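Local coordinates for protein-L-isoaspartate(D-aspartate) O-methyltransferase (Sulfolobus tokodaii, PDB 1VBF) that probably methylates L-isoaspartyl residues of age-damaged proteins, using S-adenosyl-L-methionine as methyl donor, and so helps in their repair or degradation, at residues Gln72-Ile77 with Ala86-Ile91. Residues are numbered along the deposited sequence; the frame is centred on the assembly and turned at random.
Sequences QKVLEI and ALIAEI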
ATOM      1  N   GLN B  72     -47.207  12.003  -1.645  1.00 44.47           N
ATOM      2  CA  GLN B  72     -45.942  12.684  -1.867  1.00 44.06           C
ATOM      3  C   GLN B  72     -45.530  12.495  -3.334  1.00 44.46           C
ATOM      4  O   GLN B  72     -46.050  11.623  -4.042  1.00 43.69           O
ATOM      5  CB  GLN B  72     -44.832  12.121  -0.974  1.00 43.64           C
ATOM      6  CG  GLN B  72     -45.085  12.191   0.508  1.00 43.95           C
ATOM      7  CD  GLN B  72     -43.927  11.625   1.328  1.00 41.69           C
ATOM      8  OE1 GLN B  72     -43.536  10.463   1.166  1.00 40.58           O
ATOM      9  NE2 GLN B  72     -43.387  12.444   2.213  1.00 38.28           N
ATOM     10  N   LYS B  73     -44.605  13.333  -3.786  1.00 43.12           N
ATOM     11  CA  LYS B  73     -44.079  13.215  -5.131  1.00 42.39           C
ATOM     12  C   LYS B  73     -42.639  12.843  -4.842  1.00 40.62           C
ATOM     13  O   LYS B  73     -41.928  13.583  -4.153  1.00 41.47           O
ATOM     14  CB  LYS B  73     -44.138  14.549  -5.864  1.00 44.51           C
ATOM     15  CG  LYS B  73     -44.057  14.418  -7.373  1.00 46.04           C
ATOM     16  CD  LYS B  73     -44.311  15.766  -7.998  1.00 50.52           C
ATOM     17  CE  LYS B  73     -44.588  15.674  -9.483  1.00 52.53           C
ATOM     18  NZ  LYS B  73     -45.086  16.998  -9.947  1.00 55.40           N
ATOM     19  N   VAL B  74     -42.211  11.700  -5.358  1.00 37.53           N
ATOM     20  CA  VAL B  74     -40.863  11.213  -5.103  1.00 35.73           C
ATOM     21  C   VAL B  74     -40.003  11.092  -6.342  1.00 35.74           C
ATOM     22  O   VAL B  74     -40.424  10.508  -7.338  1.00 38.01           O
ATOM     23  CB  VAL B  74     -40.925   9.819  -4.424  1.00 35.07           C
ATOM     24  CG1 VAL B  74     -39.523   9.229  -4.260  1.00 32.85           C
ATOM     25  CG2 VAL B  74     -41.662   9.939  -3.096  1.00 31.44           C
ATOM     26  N   LEU B  75     -38.797  11.645  -6.279  1.00 34.03           N
ATOM     27  CA  LEU B  75     -37.857  11.543  -7.389  1.00 31.21           C
ATOM     28  C   LEU B  75     -36.869  10.430  -7.026  1.00 30.41           C
ATOM     29  O   LEU B  75     -36.299  10.453  -5.933  1.00 31.01           O
ATOM     30  CB  LEU B  75     -37.102  12.862  -7.581  1.00 29.89           C
ATOM     31  CG  LEU B  75     -35.928  12.777  -8.565  1.00 30.55           C
ATOM     32  CD1 LEU B  75     -36.458  12.633  -9.973  1.00 30.03           C
ATOM     33  CD2 LEU B  75     -35.050  14.009  -8.460  1.00 31.00           C
ATOM     34  N   GLU B  76     -36.679   9.466  -7.924  1.00 28.32           N
ATOM     35  CA  GLU B  76     -35.755   8.351  -7.707  1.00 27.78           C
ATOM     36  C   GLU B  76     -34.657   8.318  -8.773  1.00 28.52           C
ATOM     37  O   GLU B  76     -34.963   8.106  -9.950  1.00 28.64           O
ATOM     38  CB  GLU B  76     -36.498   7.009  -7.769  1.00 28.45           C
ATOM     39  CG  GLU B  76     -35.568   5.805  -7.748  1.00 30.90           C
ATOM     40  CD  GLU B  76     -36.259   4.493  -8.063  1.00 33.80           C
ATOM     41  OE1 GLU B  76     -36.684   4.308  -9.219  1.00 36.19           O
ATOM     42  OE2 GLU B  76     -36.374   3.635  -7.161  1.00 32.94           O
ATOM     43  N   ILE B  77     -33.393   8.489  -8.370  1.00 26.92           N
ATOM     44  CA  ILE B  77     -32.283   8.465  -9.325  1.00 25.43           C
ATOM     45  C   ILE B  77     -31.646   7.073  -9.446  1.00 26.20           C
ATOM     46  O   ILE B  77     -30.866   6.669  -8.588  1.00 26.75           O
ATOM     47  CB  ILE B  77     -31.158   9.448  -8.940  1.00 24.34           C
ATOM     48  CG1 ILE B  77     -31.719  10.836  -8.589  1.00 24.12           C
ATOM     49  CG2 ILE B  77     -30.161   9.533 -10.082  1.00 22.55           C
ATOM     50  CD1 ILE B  77     -32.517  11.527  -9.671  1.00 25.10           C
ATOM     51  N   ALA B  86     -41.380   0.233  -7.613  1.00 29.92           N
ATOM     52  CA  ALA B  86     -42.691  -0.318  -7.257  1.00 30.55           C
ATOM     53  C   ALA B  86     -43.086  -0.042  -5.781  1.00 31.30           C
ATOM     54  O   ALA B  86     -44.177   0.465  -5.530  1.00 33.87           O
ATOM     55  CB  ALA B  86     -42.724  -1.820  -7.528  1.00 28.83           C
ATOM     56  N   LEU B  87     -42.220  -0.371  -4.814  1.00 29.77           N
ATOM     57  CA  LEU B  87     -42.520  -0.135  -3.397  1.00 27.42           C
ATOM     58  C   LEU B  87     -42.867   1.319  -3.082  1.00 28.48           C
ATOM     59  O   LEU B  87     -43.708   1.584  -2.219  1.00 28.69           O
ATOM     60  CB  LEU B  87     -41.347  -0.557  -2.511  1.00 26.40           C
ATOM     61  CG  LEU B  87     -40.860  -2.017  -2.534  1.00 27.66           C
ATOM     62  CD1 LEU B  87     -39.693  -2.151  -1.566  1.00 24.37           C
ATOM     63  CD2 LEU B  87     -41.984  -2.991  -2.154  1.00 25.60           C
ATOM     64  N   ILE B  88     -42.230   2.266  -3.765  1.00 27.99           N
ATOM     65  CA  ILE B  88     -42.521   3.675  -3.527  1.00 27.95           C
ATOM     66  C   ILE B  88     -43.891   4.028  -4.135  1.00 30.55           C
ATOM     67  O   ILE B  88     -44.740   4.681  -3.507  1.00 31.01           O
ATOM     68  CB  ILE B  88     -41.422   4.566  -4.147  1.00 26.98           C
ATOM     69  CG1 ILE B  88     -40.068   4.193  -3.543  1.00 25.35           C
ATOM     70  CG2 ILE B  88     -41.724   6.063  -3.899  1.00 25.27           C
ATOM     71  CD1 ILE B  88     -38.912   4.925  -4.156  1.00 23.73           C
ATOM     72  N   ALA B  89     -44.099   3.582  -5.366  1.00 32.28           N
ATOM     73  CA  ALA B  89     -45.348   3.815  -6.082  1.00 33.36           C
ATOM     74  C   ALA B  89     -46.553   3.349  -5.251  1.00 34.59           C
ATOM     75  O   ALA B  89     -47.613   3.976  -5.255  1.00 35.57           O
ATOM     76  CB  ALA B  89     -45.309   3.081  -7.405  1.00 32.33           C
ATOM     77  N   GLU B  90     -46.392   2.237  -4.548  1.00 34.30           N
ATOM     78  CA  GLU B  90     -47.456   1.724  -3.699  1.00 33.45           C
ATOM     79  C   GLU B  90     -47.857   2.709  -2.595  1.00 32.14           C
ATOM     80  O   GLU B  90     -49.020   2.828  -2.256  1.00 33.81           O
ATOM     81  CB  GLU B  90     -47.010   0.426  -3.043  1.00 32.75           C
ATOM     82  CG  GLU B  90     -46.777  -0.728  -3.996  1.00 37.64           C
ATOM     83  CD  GLU B  90     -48.060  -1.460  -4.376  1.00 39.90           C
ATOM     84  OE1 GLU B  90     -49.034  -1.414  -3.586  1.00 38.81           O
ATOM     85  OE2 GLU B  90     -48.080  -2.099  -5.455  1.00 40.80           O
ATOM     86  N   ILE B  91     -46.897   3.437  -2.055  1.00 29.50           N
ATOM     87  CA  ILE B  91     -47.174   4.322  -0.945  1.00 28.88           C
ATOM     88  C   ILE B  91     -47.527   5.730  -1.343  1.00 31.66           C
ATOM     89  O   ILE B  91     -48.470   6.348  -0.832  1.00 32.52           O
ATOM     90  CB  ILE B  91     -45.912   4.414  -0.014  1.00 26.76           C
ATOM     91  CG1 ILE B  91     -45.494   3.021   0.439  1.00 24.59           C
ATOM     92  CG2 ILE B  91     -46.142   5.414   1.150  1.00 20.74           C
ATOM     93  CD1 ILE B  91     -44.105   2.988   1.006  1.00 26.26           C
TER
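Ile88 bridges Val74 and Glu76 where helix 83-91, which follows the first strand of the large mixed sheet in this Rossmann-like methyltransferase fold, lies over that strand, 73-77; the two belong to the beta-alpha-beta unit that strand 94-99 completes. The bond from CA to CB points toward the strand, and branching at CB lets isoleucine touch two strand residues at once. CG2, anti to the backbone N, lands on the valine, 3.9 Å from Val74 CG1 and the same 3.9 Å from Val74 CB, with Val74 CG2 hardly farther off. One methyl thus rests against the whole beta-branched head of Val74, a short residue that suits a strand and offers a broad apolar surface close to the backbone. The other branch, CG1, stays anti to the carbonyl carbon, and with chi2 at 175° the chain runs out extended, carrying CD1 along to the next residue on this face, Glu76. Leu63 of helix 56-65 also touches Ile88.

Glu76 is a buried acid, so its carboxylate needs partners: OE1 is hydrogen-bonded to Ser97 OG and to OG1 of Thr85, just before 86-91 on the same helix, while OE2 has a weak hydrogen bond from Trp141 NE1. These bonds help to fix its orientation. Between 72-77 and 86-91 there is none; their far end is the van der Waals approach of Ile88 CD1 to Glu76 OE2, at 4.1 Å.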